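Local coordinates for protein sensor histidine kinase PdtaS (Mycobacterium tuberculosis, PDB 2YKF) that probably senses cyclic di-GMP through its cytosolic sensor region and autophosphorylates on histidine, signalling poor nutrient conditions to the response regulator PdtaR, at residues L34-V46 against V125-R139. Sequence-based numbering, arbitrary orientation.
Sequences LADLSFADYLMWV and VAVLTRHQPELAARR. With SO4 (sulfate ion), chain B.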
loop_
_atom_site.group_PDB
_atom_site.type_symbol
_atom_site.label_atom_id
_atom_site.label_comp_id
_atom_site.label_asym_id
_atom_site.label_seq_id
_atom_site.Cartn_x
_atom_site.Cartn_y
_atom_site.Cartn_z
ATOM N N LEU A 34 -3.807 9.682 -4.676
ATOM C CA LEU A 34 -4.125 10.996 -4.112
ATOM C C LEU A 34 -4.380 10.979 -2.578
ATOM O O LEU A 34 -3.813 11.803 -1.856
ATOM C CB LEU A 34 -5.339 11.548 -4.885
ATOM C CG LEU A 34 -5.858 12.894 -4.400
ATOM C CD1 LEU A 34 -4.792 14.028 -4.588
ATOM C CD2 LEU A 34 -7.149 13.190 -5.175
ATOM N N ALA A 35 -5.193 10.022 -2.084
ATOM C CA ALA A 35 -5.498 9.893 -0.643
ATOM C C ALA A 35 -4.182 9.624 0.118
ATOM O O ALA A 35 -3.908 10.283 1.144
ATOM C CB ALA A 35 -6.483 8.764 -0.399
ATOM N N ASP A 36 -3.305 8.784 -0.454
ATOM C CA ASP A 36 -2.031 8.499 0.224
ATOM C C ASP A 36 -1.095 9.722 0.279
ATOM O O ASP A 36 -0.440 9.983 1.318
ATOM C CB ASP A 36 -1.272 7.386 -0.462
ATOM C CG ASP A 36 -1.973 5.973 -0.265
ATOM O OD1 ASP A 36 -2.946 5.910 0.525
ATOM O OD2 ASP A 36 -1.542 4.985 -0.901
ATOM N N LEU A 37 -0.935 10.384 -0.861
ATOM C CA LEU A 37 -0.057 11.579 -0.898
ATOM C C LEU A 37 -0.622 12.724 -0.064
ATOM O O LEU A 37 0.137 13.594 0.370
ATOM C CB LEU A 37 0.117 12.027 -2.326
ATOM C CG LEU A 37 0.867 11.161 -3.338
ATOM C CD1 LEU A 37 0.613 11.732 -4.722
ATOM C CD2 LEU A 37 2.318 11.094 -3.049
ATOM N N SER A 38 -1.945 12.783 0.068
ATOM C CA SER A 38 -2.583 13.843 0.864
ATOM C C SER A 38 -2.638 13.483 2.358
ATOM O O SER A 38 -2.999 14.335 3.152
ATOM C CB SER A 38 -4.026 14.103 0.412
ATOM O OG SER A 38 -4.141 14.343 -0.977
ATOM N N PHE A 39 -2.395 12.205 2.737
ATOM C CA PHE A 39 -2.689 11.747 4.105
ATOM C C PHE A 39 -4.117 12.112 4.519
ATOM O O PHE A 39 -4.354 12.560 5.673
ATOM C CB PHE A 39 -1.678 12.352 5.130
ATOM C CG PHE A 39 -0.250 12.160 4.739
ATOM C CD1 PHE A 39 0.433 11.013 5.112
ATOM C CD2 PHE A 39 0.421 13.101 3.980
ATOM C CE1 PHE A 39 1.746 10.809 4.720
ATOM C CE2 PHE A 39 1.718 12.881 3.567
ATOM C CZ PHE A 39 2.398 11.749 3.960
ATOM N N ALA A 40 -5.067 11.909 3.614
ATOM C CA ALA A 40 -6.433 12.426 3.744
ATOM C C ALA A 40 -7.435 11.497 3.170
ATOM O O ALA A 40 -7.144 10.763 2.179
ATOM C CB ALA A 40 -6.529 13.871 3.011
ATOM N N ASP A 41 -8.667 11.576 3.701
ATOM C CA ASP A 41 -9.807 10.953 3.103
ATOM C C ASP A 41 -10.410 11.762 1.937
ATOM O O ASP A 41 -10.400 13.011 1.963
ATOM C CB ASP A 41 -10.912 10.828 4.171
ATOM C CG ASP A 41 -10.511 9.972 5.301
ATOM O OD1 ASP A 41 -10.702 8.746 5.124
ATOM O OD2 ASP A 41 -10.051 10.492 6.370
ATOM N N TYR A 42 -10.950 11.088 0.906
ATOM C CA TYR A 42 -11.711 11.866 -0.117
ATOM C C TYR A 42 -13.060 11.260 -0.285
ATOM O O TYR A 42 -13.222 9.981 -0.228
ATOM C CB TYR A 42 -11.004 11.828 -1.506
ATOM C CG TYR A 42 -9.795 12.741 -1.563
ATOM C CD1 TYR A 42 -8.543 12.317 -1.094
ATOM C CD2 TYR A 42 -9.921 14.069 -2.069
ATOM C CE1 TYR A 42 -7.448 13.192 -1.082
ATOM C CE2 TYR A 42 -8.863 14.930 -2.092
ATOM C CZ TYR A 42 -7.610 14.480 -1.638
ATOM O OH TYR A 42 -6.556 15.333 -1.719
ATOM N N LEU A 43 -14.037 12.110 -0.586
ATOM C CA LEU A 43 -15.325 11.631 -0.972
ATOM C C LEU A 43 -15.596 12.201 -2.349
ATOM O O LEU A 43 -15.193 13.286 -2.596
ATOM C CB LEU A 43 -16.370 12.132 0.007
ATOM C CG LEU A 43 -16.764 11.262 1.199
ATOM C CD1 LEU A 43 -15.677 10.682 1.968
ATOM C CD2 LEU A 43 -17.685 12.083 2.126
ATOM N N MET A 44 -16.307 11.478 -3.203
ATOM C CA MET A 44 -16.668 11.983 -4.513
ATOM C C MET A 44 -18.172 12.263 -4.549
ATOM O O MET A 44 -18.963 11.401 -4.260
ATOM C CB MET A 44 -16.360 10.964 -5.592
ATOM C CG MET A 44 -16.732 11.479 -6.993
ATOM S SD MET A 44 -16.422 10.218 -8.285
ATOM C CE MET A 44 -14.716 10.627 -8.516
ATOM N N TRP A 45 -18.536 13.474 -4.954
ATOM C CA TRP A 45 -19.963 13.906 -4.974
ATOM C C TRP A 45 -20.386 14.205 -6.386
ATOM O O TRP A 45 -19.603 14.804 -7.145
ATOM C CB TRP A 45 -20.115 15.190 -4.174
ATOM C CG TRP A 45 -19.767 15.007 -2.743
ATOM C CD1 TRP A 45 -18.592 15.235 -2.144
ATOM C CD2 TRP A 45 -20.653 14.565 -1.749
ATOM N NE1 TRP A 45 -18.660 14.931 -0.796
ATOM C CE2 TRP A 45 -19.942 14.534 -0.529
ATOM C CE3 TRP A 45 -22.008 14.245 -1.753
ATOM C CZ2 TRP A 45 -20.549 14.165 0.693
ATOM C CZ3 TRP A 45 -22.607 13.850 -0.539
ATOM C CH2 TRP A 45 -21.872 13.799 0.647
ATOM N N VAL A 46 -21.580 13.729 -6.764
ATOM C CA VAL A 46 -22.219 14.115 -8.034
ATOM C C VAL A 46 -23.545 14.883 -7.732
ATOM O O VAL A 46 -24.006 14.876 -6.569
ATOM C CB VAL A 46 -22.454 12.941 -9.024
ATOM C CG1 VAL A 46 -21.056 12.301 -9.492
ATOM C CG2 VAL A 46 -23.417 11.834 -8.450
ATOM N N VAL A 125 -17.845 17.608 -13.529
ATOM C CA VAL A 125 -18.678 16.387 -13.456
ATOM C C VAL A 125 -18.789 15.757 -12.079
ATOM O O VAL A 125 -19.691 14.915 -11.839
ATOM C CB VAL A 125 -18.289 15.339 -14.518
ATOM C CG1 VAL A 125 -18.456 15.912 -15.909
ATOM C CG2 VAL A 125 -16.787 14.860 -14.312
ATOM N N ALA A 126 -17.901 16.143 -11.177
ATOM C CA ALA A 126 -17.963 15.698 -9.800
ATOM C C ALA A 126 -17.188 16.657 -8.978
ATOM O O ALA A 126 -16.410 17.447 -9.509
ATOM C CB ALA A 126 -17.357 14.198 -9.617
ATOM N N VAL A 127 -17.384 16.585 -7.669
ATOM C CA VAL A 127 -16.588 17.343 -6.707
ATOM C C VAL A 127 -16.030 16.423 -5.594
ATOM O O VAL A 127 -16.741 15.571 -5.093
ATOM C CB VAL A 127 -17.450 18.440 -6.049
ATOM C CG1 VAL A 127 -16.656 19.150 -5.012
ATOM C CG2 VAL A 127 -17.881 19.435 -7.142
ATOM N N LEU A 128 -14.779 16.616 -5.227
ATOM C CA LEU A 128 -14.128 15.831 -4.177
ATOM C C LEU A 128 -14.179 16.637 -2.970
ATOM O O LEU A 128 -13.883 17.834 -3.042
ATOM C CB LEU A 128 -12.636 15.674 -4.524
ATOM C CG LEU A 128 -12.330 14.941 -5.856
ATOM C CD1 LEU A 128 -10.838 14.787 -5.988
ATOM C CD2 LEU A 128 -12.959 13.553 -5.852
ATOM N N THR A 129 -14.521 16.034 -1.840
ATOM C CA THR A 129 -14.195 16.700 -0.556
ATOM C C THR A 129 -13.055 15.962 0.117
ATOM O O THR A 129 -13.028 14.703 0.097
ATOM C CB THR A 129 -15.432 16.782 0.362
ATOM O OG1 THR A 129 -16.020 15.461 0.516
ATOM C CG2 THR A 129 -16.497 17.818 -0.272
ATOM N N ARG A 130 -12.088 16.725 0.631
ATOM C CA ARG A 130 -10.948 16.190 1.345
ATOM C C ARG A 130 -11.151 16.352 2.887
ATOM O O ARG A 130 -11.551 17.432 3.356
ATOM C CB ARG A 130 -9.690 16.936 0.888
ATOM C CG ARG A 130 -8.356 16.530 1.506
ATOM C CD ARG A 130 -7.187 17.397 0.892
ATOM N NE ARG A 130 -5.842 17.206 1.523
ATOM C CZ ARG A 130 -4.674 17.647 1.005
ATOM N NH1 ARG A 130 -4.641 18.295 -0.163
ATOM N NH2 ARG A 130 -3.520 17.420 1.636
ATOM N N HIS A 131 -10.921 15.300 3.666
ATOM C CA HIS A 131 -11.136 15.388 5.104
ATOM C C HIS A 131 -9.893 14.855 5.745
ATOM O O HIS A 131 -9.363 13.821 5.294
ATOM C CB HIS A 131 -12.303 14.510 5.492
ATOM C CG HIS A 131 -13.547 14.732 4.682
ATOM N ND1 HIS A 131 -14.729 15.165 5.245
ATOM C CD2 HIS A 131 -13.818 14.484 3.377
ATOM C CE1 HIS A 131 -15.666 15.211 4.307
ATOM N NE2 HIS A 131 -15.141 14.786 3.168
ATOM N N GLN A 132 -9.378 15.533 6.763
ATOM C CA GLN A 132 -8.174 15.064 7.380
ATOM C C GLN A 132 -8.090 15.448 8.834
ATOM O O GLN A 132 -8.868 16.296 9.270
ATOM C CB GLN A 132 -6.982 15.608 6.604
ATOM C CG GLN A 132 -6.728 17.103 6.772
ATOM C CD GLN A 132 -5.691 17.604 5.761
ATOM O OE1 GLN A 132 -4.563 17.088 5.688
ATOM N NE2 GLN A 132 -6.079 18.596 4.972
ATOM N N PRO A 133 -7.161 14.825 9.590
ATOM C CA PRO A 133 -7.106 15.067 11.026
ATOM C C PRO A 133 -6.904 16.528 11.343
ATOM O O PRO A 133 -6.294 17.270 10.536
ATOM C CB PRO A 133 -5.904 14.239 11.473
ATOM C CG PRO A 133 -5.785 13.153 10.426
ATOM C CD PRO A 133 -6.099 13.883 9.172
ATOM N N GLU A 134 -7.485 16.964 12.466
ATOM C CA GLU A 134 -7.264 18.340 12.965
ATOM C C GLU A 134 -5.762 18.524 13.191
ATOM O O GLU A 134 -5.040 17.520 13.437
ATOM C CB GLU A 134 -8.106 18.679 14.220
ATOM C CG GLU A 134 -7.911 17.785 15.453
ATOM C CD GLU A 134 -8.143 18.547 16.796
ATOM O OE1 GLU A 134 -8.487 19.771 16.770
ATOM O OE2 GLU A 134 -7.953 17.920 17.878
ATOM N N LEU A 135 -5.291 19.776 13.083
ATOM C CA LEU A 135 -3.835 20.075 12.963
ATOM C C LEU A 135 -2.780 19.358 13.886
ATOM O O LEU A 135 -1.812 18.799 13.375
ATOM C CB LEU A 135 -3.574 21.600 12.790
ATOM C CG LEU A 135 -3.866 22.215 11.379
ATOM C CD1 LEU A 135 -4.472 23.650 11.418
ATOM C CD2 LEU A 135 -2.642 22.207 10.437
ATOM N N ALA A 136 -2.987 19.315 15.201
ATOM C CA ALA A 136 -2.047 18.596 16.094
ATOM C C ALA A 136 -2.042 17.031 16.006
ATOM O O ALA A 136 -1.141 16.365 16.568
ATOM C CB ALA A 136 -2.215 19.062 17.561
ATOM N N ALA A 137 -3.032 16.443 15.333
ATOM C CA ALA A 137 -3.100 14.975 15.205
ATOM C C ALA A 137 -2.496 14.456 13.892
ATOM O O ALA A 137 -2.462 13.255 13.667
ATOM C CB ALA A 137 -4.552 14.500 15.326
ATOM N N ARG A 138 -2.073 15.353 13.000
ATOM C CA ARG A 138 -1.641 14.903 11.677
ATOM C C ARG A 138 -0.154 14.614 11.505
ATOM O O ARG A 138 0.693 15.043 12.303
ATOM C CB ARG A 138 -2.215 15.746 10.515
ATOM C CG ARG A 138 -1.891 17.191 10.492
ATOM C CD ARG A 138 -3.164 17.958 10.170
ATOM N NE ARG A 138 -3.157 18.634 8.878
ATOM C CZ ARG A 138 -4.137 19.433 8.440
ATOM N NH1 ARG A 138 -5.228 19.661 9.176
ATOM N NH2 ARG A 138 -4.038 20.014 7.251
ATOM N N ARG A 139 0.129 13.824 10.470
ATOM C CA ARG A 139 1.493 13.522 10.067
ATOM C C ARG A 139 2.316 14.782 10.006
ATOM O O ARG A 139 2.143 15.576 9.074
ATOM C CB ARG A 139 1.481 12.881 8.696
ATOM C CG ARG A 139 1.556 11.448 8.795
ATOM C CD ARG A 139 2.963 10.962 8.664
ATOM N NE ARG A 139 2.786 9.685 8.056
ATOM C CZ ARG A 139 3.642 9.033 7.299
ATOM N NH1 ARG A 139 4.867 9.506 7.011
ATOM N NH2 ARG A 139 3.203 7.884 6.808
HETATM S S SO4 B . 4.955 6.470 4.818
HETATM O O1 SO4 B . 5.726 7.621 5.383
HETATM O O2 SO4 B . 4.991 6.648 3.316
HETATM O O3 SO4 B . 5.721 5.354 5.477
HETATM O O4 SO4 B . 3.552 6.350 5.156
HETATM O O HOH W 1 -3.390 14.858 6.819
#
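D41, L43 and W45 pair with H131, T129 and V127 as antiparallel hydrogen-bonded pairs, their strands' axes 4.6 Å apart and 156° from parallel. Six backbone hydrogen bonds join them, from D41 N to H131 O at 2.8 Å through V127 N to W45 O at 2.9 Å. Just ahead of the first strand, helix 18-38 ends in a Schellman motif with F39, at positive phi, as its C-prime residue. The two strands are inner neighbours in the GAF domain's five-stranded antiparallel sheet, between 53-59 and 114-120; L34, S38 and Y42 also pack on helix 143-161. On the face toward that helix R130, extended from CG to NE, runs alongside the Y42 ring, its CG making an off-centre CH-pi contact 4.3 Å from the centroid. S38 CB sits over one face of the R130 guanidinium, and R130 NE is buried without a polar partner. Y42 OH donates to S38 OG, which lies in the ring plane and in turn donates to L34 O, tying strand to helix. On the opposite face, which packs against helix 83-90, W45 NE1 gives a hydrogen bond of 3.0 Å to T129 OG1, only 1° out of the indole plane. With chi1 at 53°, T129 holds OG1 between its backbone N and carbonyl carbon, where it also hydrogen-bonds H131 NE2 at 2.9 Å. Beyond the strands, R139 bends so that its guanidinium lies over F39 CE1, CZ 3.7 Å from that carbon; R139 NH1 also forms a salt bridge with E145. A water joins F39 O to Q132 OE1.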